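PDB 4F4F: threonine synthase, which probably catalyses the pyridoxal-phosphate-dependent conversion of O-phospho-L-homoserine and water to L-threonine and phosphate, the last step of threonine biosynthesis. Local coordinates for residues L387-S392 / A418-A423. Numbering follows the deposited sequence.
Sequences LLDPHS and AKFPDA. With PLP (pyridoxal-5'-phosphate), chain C.
One carboxylate, that of Asp389, both caps helix 390-402 and orients a histidine lying against the cofactor. Asp389 OD2 is gripped twice by Ser392: Ser392 N comes from above the carboxylate plane at 2.9 Å, and Ser392 OG meets Asp389 OD2 at 2.7 Å nearly along the C-O axis. Asp389 OD1 offers its syn lone pair to His391 ND1, 2.8 Å away, in a nearly straight bond (173°) lying in the imidazole plane; His391 N adds a weak second bond to OD1. On the far side of the ring, NE2 bonds to Ser312 N, so the imidazole is held at both nitrogens. One face looks onto the PLP methyl C2A, and His391 CD2 comes within 3.7 Å of PLP N1.

Phe420, the N-cap residue of helix 421-428, meets this group from segment 418-423. Its CG lies anti to the carbonyl carbon (chi1 -62°), which sends the ring alongside the Asp389 carboxylate and across the His391 side chain at about a right angle. His391 CE1 sits over one phenyl face, toward the rim, 3.4 Å from Phe420 CE2, with the ring planes 58° apart. Nearer the backbone, Pro390 packs its CD on Phe420 CB and its CG on Ala423 CB, joining the starts of the two helices.

With ND1 donating to Asp389 and NE2 accepting from Ser312 N, the imidazole is consistent with a neutral ring, its proton on ND1, beside the pyridine nitrogen of PLP.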
ATOM      1  N   LEU A 387     -18.976   5.973  10.811  1.00 16.87           N
ATOM      2  CA  LEU A 387     -17.845   5.912  11.709  1.00 16.89           C
ATOM      3  C   LEU A 387     -16.537   5.726  10.921  1.00 16.33           C
ATOM      4  O   LEU A 387     -16.351   4.709  10.266  1.00 16.26           O
ATOM      5  CB  LEU A 387     -18.013   4.748  12.671  1.00 17.32           C
ATOM      6  CG  LEU A 387     -16.964   4.699  13.775  1.00 17.70           C
ATOM      7  CD1 LEU A 387     -17.015   5.930  14.697  1.00 18.20           C
ATOM      8  CD2 LEU A 387     -17.168   3.403  14.554  1.00 18.19           C
ATOM      9  N   LEU A 388     -15.635   6.703  11.021  1.00 16.07           N
ATOM     10  CA  LEU A 388     -14.307   6.647  10.406  1.00 15.42           C
ATOM     11  C   LEU A 388     -13.205   6.249  11.403  1.00 15.60           C
ATOM     12  O   LEU A 388     -13.201   6.659  12.570  1.00 16.09           O
ATOM     13  CB  LEU A 388     -13.929   8.027   9.851  1.00 15.25           C
ATOM     14  CG  LEU A 388     -14.754   8.586   8.697  1.00 14.87           C
ATOM     15  CD1 LEU A 388     -14.919  10.099   8.805  1.00 15.03           C
ATOM     16  CD2 LEU A 388     -14.143   8.153   7.352  1.00 14.23           C
ATOM     17  N   ASP A 389     -12.225   5.516  10.890  1.00 15.20           N
ATOM     18  CA  ASP A 389     -10.955   5.356  11.573  1.00 15.46           C
ATOM     19  C   ASP A 389     -10.161   6.684  11.402  1.00 15.39           C
ATOM     20  O   ASP A 389     -10.536   7.564  10.596  1.00 14.98           O
ATOM     21  CB  ASP A 389     -10.191   4.114  11.044  1.00 15.14           C
ATOM     22  CG  ASP A 389      -8.981   4.477  10.213  1.00 14.79           C
ATOM     23  OD1 ASP A 389      -7.858   4.347  10.720  1.00 14.84           O
ATOM     24  OD2 ASP A 389      -9.160   4.907   9.058  1.00 14.34           O
ATOM     25  N   PRO A 390      -9.050   6.835  12.124  1.00 15.85           N
ATOM     26  CA  PRO A 390      -8.295   8.106  12.043  1.00 15.98           C
ATOM     27  C   PRO A 390      -7.611   8.386  10.695  1.00 15.54           C
ATOM     28  O   PRO A 390      -7.672   9.506  10.220  1.00 15.34           O
ATOM     29  CB  PRO A 390      -7.261   7.990  13.163  1.00 16.61           C
ATOM     30  CG  PRO A 390      -7.340   6.600  13.683  1.00 16.84           C
ATOM     31  CD  PRO A 390      -8.606   5.979  13.236  1.00 16.49           C
ATOM     32  N   HIS A 391      -7.014   7.374  10.072  1.00 15.50           N
ATOM     33  CA  HIS A 391      -6.386   7.562   8.774  1.00 15.17           C
ATOM     34  C   HIS A 391      -7.433   8.050   7.768  1.00 14.65           C
ATOM     35  O   HIS A 391      -7.216   9.018   7.027  1.00 14.72           O
ATOM     36  CB  HIS A 391      -5.739   6.266   8.262  1.00 15.21           C
ATOM     37  CG  HIS A 391      -4.765   5.615   9.217  1.00 16.16           C
ATOM     38  ND1 HIS A 391      -5.156   4.814  10.237  1.00 16.60           N
ATOM     39  CD2 HIS A 391      -3.378   5.642   9.255  1.00 16.80           C
ATOM     40  CE1 HIS A 391      -4.075   4.356  10.880  1.00 17.34           C
ATOM     41  NE2 HIS A 391      -2.984   4.877  10.286  1.00 17.42           N
ATOM     42  N   SER A 392      -8.579   7.385   7.741  1.00 14.34           N
ATOM     43  CA  SER A 392      -9.650   7.743   6.821  1.00 14.12           C
ATOM     44  C   SER A 392     -10.240   9.114   7.117  1.00 14.32           C
ATOM     45  O   SER A 392     -10.557   9.873   6.203  1.00 13.94           O
ATOM     46  CB  SER A 392     -10.754   6.698   6.879  1.00 14.23           C
ATOM     47  OG  SER A 392     -10.228   5.390   6.673  1.00 14.23           O
ATOM     48  N   ALA A 418     -12.418  -0.446  13.705  1.00 19.45           N
ATOM     49  CA  ALA A 418     -12.032  -1.418  14.726  1.00 20.75           C
ATOM     50  C   ALA A 418     -10.536  -1.736  14.768  1.00 21.04           C
ATOM     51  O   ALA A 418     -10.091  -2.349  15.720  1.00 21.91           O
ATOM     52  CB  ALA A 418     -12.841  -2.712  14.612  1.00 20.74           C
ATOM     53  N   LYS A 419      -9.776  -1.321  13.755  1.00 21.17           N
ATOM     54  CA  LYS A 419      -8.323  -1.480  13.742  1.00 21.79           C
ATOM     55  C   LYS A 419      -7.615  -0.459  14.630  1.00 22.92           C
ATOM     56  O   LYS A 419      -6.441  -0.656  14.973  1.00 23.33           O
ATOM     57  CB  LYS A 419      -7.750  -1.369  12.313  1.00 22.06           C
ATOM     58  CG  LYS A 419      -7.800  -2.638  11.469  1.00 22.33           C
ATOM     59  CD  LYS A 419      -7.054  -3.776  12.181  1.00 23.65           C
ATOM     60  CE  LYS A 419      -6.142  -4.623  11.295  1.00 23.52           C
ATOM     61  NZ  LYS A 419      -5.221  -3.919  10.387  1.00 23.12           N
ATOM     62  N   PHE A 420      -8.305   0.630  14.989  1.00 23.22           N
ATOM     63  CA  PHE A 420      -7.712   1.707  15.803  1.00 23.58           C
ATOM     64  C   PHE A 420      -8.752   2.180  16.796  1.00 24.22           C
ATOM     65  O   PHE A 420      -9.128   3.352  16.804  1.00 24.54           O
ATOM     66  CB  PHE A 420      -7.200   2.817  14.875  1.00 22.98           C
ATOM     67  CG  PHE A 420      -6.112   2.333  13.955  1.00 22.65           C
ATOM     68  CD1 PHE A 420      -4.827   2.136  14.436  1.00 22.80           C
ATOM     69  CD2 PHE A 420      -6.409   1.939  12.655  1.00 21.84           C
ATOM     70  CE1 PHE A 420      -3.838   1.622  13.623  1.00 22.79           C
ATOM     71  CE2 PHE A 420      -5.436   1.426  11.839  1.00 21.79           C
ATOM     72  CZ  PHE A 420      -4.144   1.262  12.320  1.00 22.01           C
ATOM     73  N   PRO A 421      -9.220   1.261  17.653  1.00 24.77           N
ATOM     74  CA  PRO A 421     -10.325   1.556  18.534  1.00 25.41           C
ATOM     75  C   PRO A 421     -10.019   2.658  19.565  1.00 25.96           C
ATOM     76  O   PRO A 421     -10.924   3.403  19.916  1.00 25.74           O
ATOM     77  CB  PRO A 421     -10.574   0.218  19.231  1.00 26.19           C
ATOM     78  CG  PRO A 421      -9.232  -0.438  19.266  1.00 26.30           C
ATOM     79  CD  PRO A 421      -8.591  -0.038  17.973  1.00 25.37           C
ATOM     80  N   ASP A 422      -8.769   2.773  20.028  1.00 25.69           N
ATOM     81  CA  ASP A 422      -8.442   3.781  21.067  1.00 26.79           C
ATOM     82  C   ASP A 422      -8.706   5.206  20.569  1.00 25.21           C
ATOM     83  O   ASP A 422      -9.323   6.045  21.265  1.00 24.83           O
ATOM     84  CB  ASP A 422      -6.969   3.703  21.510  1.00 28.13           C
ATOM     85  CG  ASP A 422      -6.661   2.481  22.368  1.00 30.27           C
ATOM     86  OD1 ASP A 422      -7.583   1.744  22.747  1.00 32.14           O
ATOM     87  OD2 ASP A 422      -5.462   2.277  22.670  1.00 32.19           O
ATOM     88  N   ALA A 423      -8.192   5.483  19.384  1.00 23.38           N
ATOM     89  CA  ALA A 423      -8.307   6.806  18.812  1.00 22.81           C
ATOM     90  C   ALA A 423      -9.770   7.094  18.478  1.00 22.33           C
ATOM     91  O   ALA A 423     -10.238   8.194  18.683  1.00 22.33           O
ATOM     92  CB  ALA A 423      -7.455   6.913  17.573  1.00 22.08           C
TER
HETATM   93  N1  PLP C 501      -3.727   4.378   5.795  1.00 27.62           N
HETATM   94  C2  PLP C 501      -3.598   3.100   6.318  1.00 28.25           C
HETATM   95  C2A PLP C 501      -4.627   2.447   7.215  1.00 25.07           C
HETATM   96  C3  PLP C 501      -2.393   2.291   5.971  1.00 28.17           C
HETATM   97  O3  PLP C 501      -2.266   1.015   6.482  1.00 27.53           O
HETATM   98  C4  PLP C 501      -1.366   2.944   5.080  1.00 28.03           C
HETATM   99  C4A PLP C 501      -0.118   2.245   4.645  1.00 29.41           C
HETATM  100  C5  PLP C 501      -1.613   4.315   4.568  1.00 29.49           C
HETATM  101  C6  PLP C 501      -2.813   4.953   4.961  1.00 28.80           C
HETATM  102  C5A PLP C 501      -0.587   4.960   3.613  1.00 30.33           C
HETATM  103  O4P PLP C 501      -0.438   4.256   2.310  1.00 32.53           O
HETATM  104  P   PLP C 501       0.717   4.555   1.177  1.00 30.14           P
HETATM  105  O1P PLP C 501       0.672   6.057   0.945  1.00 31.48           O
HETATM  106  O2P PLP C 501       1.994   4.073   1.834  1.00 29.36           O
HETATM  107  O3P PLP C 501       0.385   3.752  -0.064  1.00 31.51           O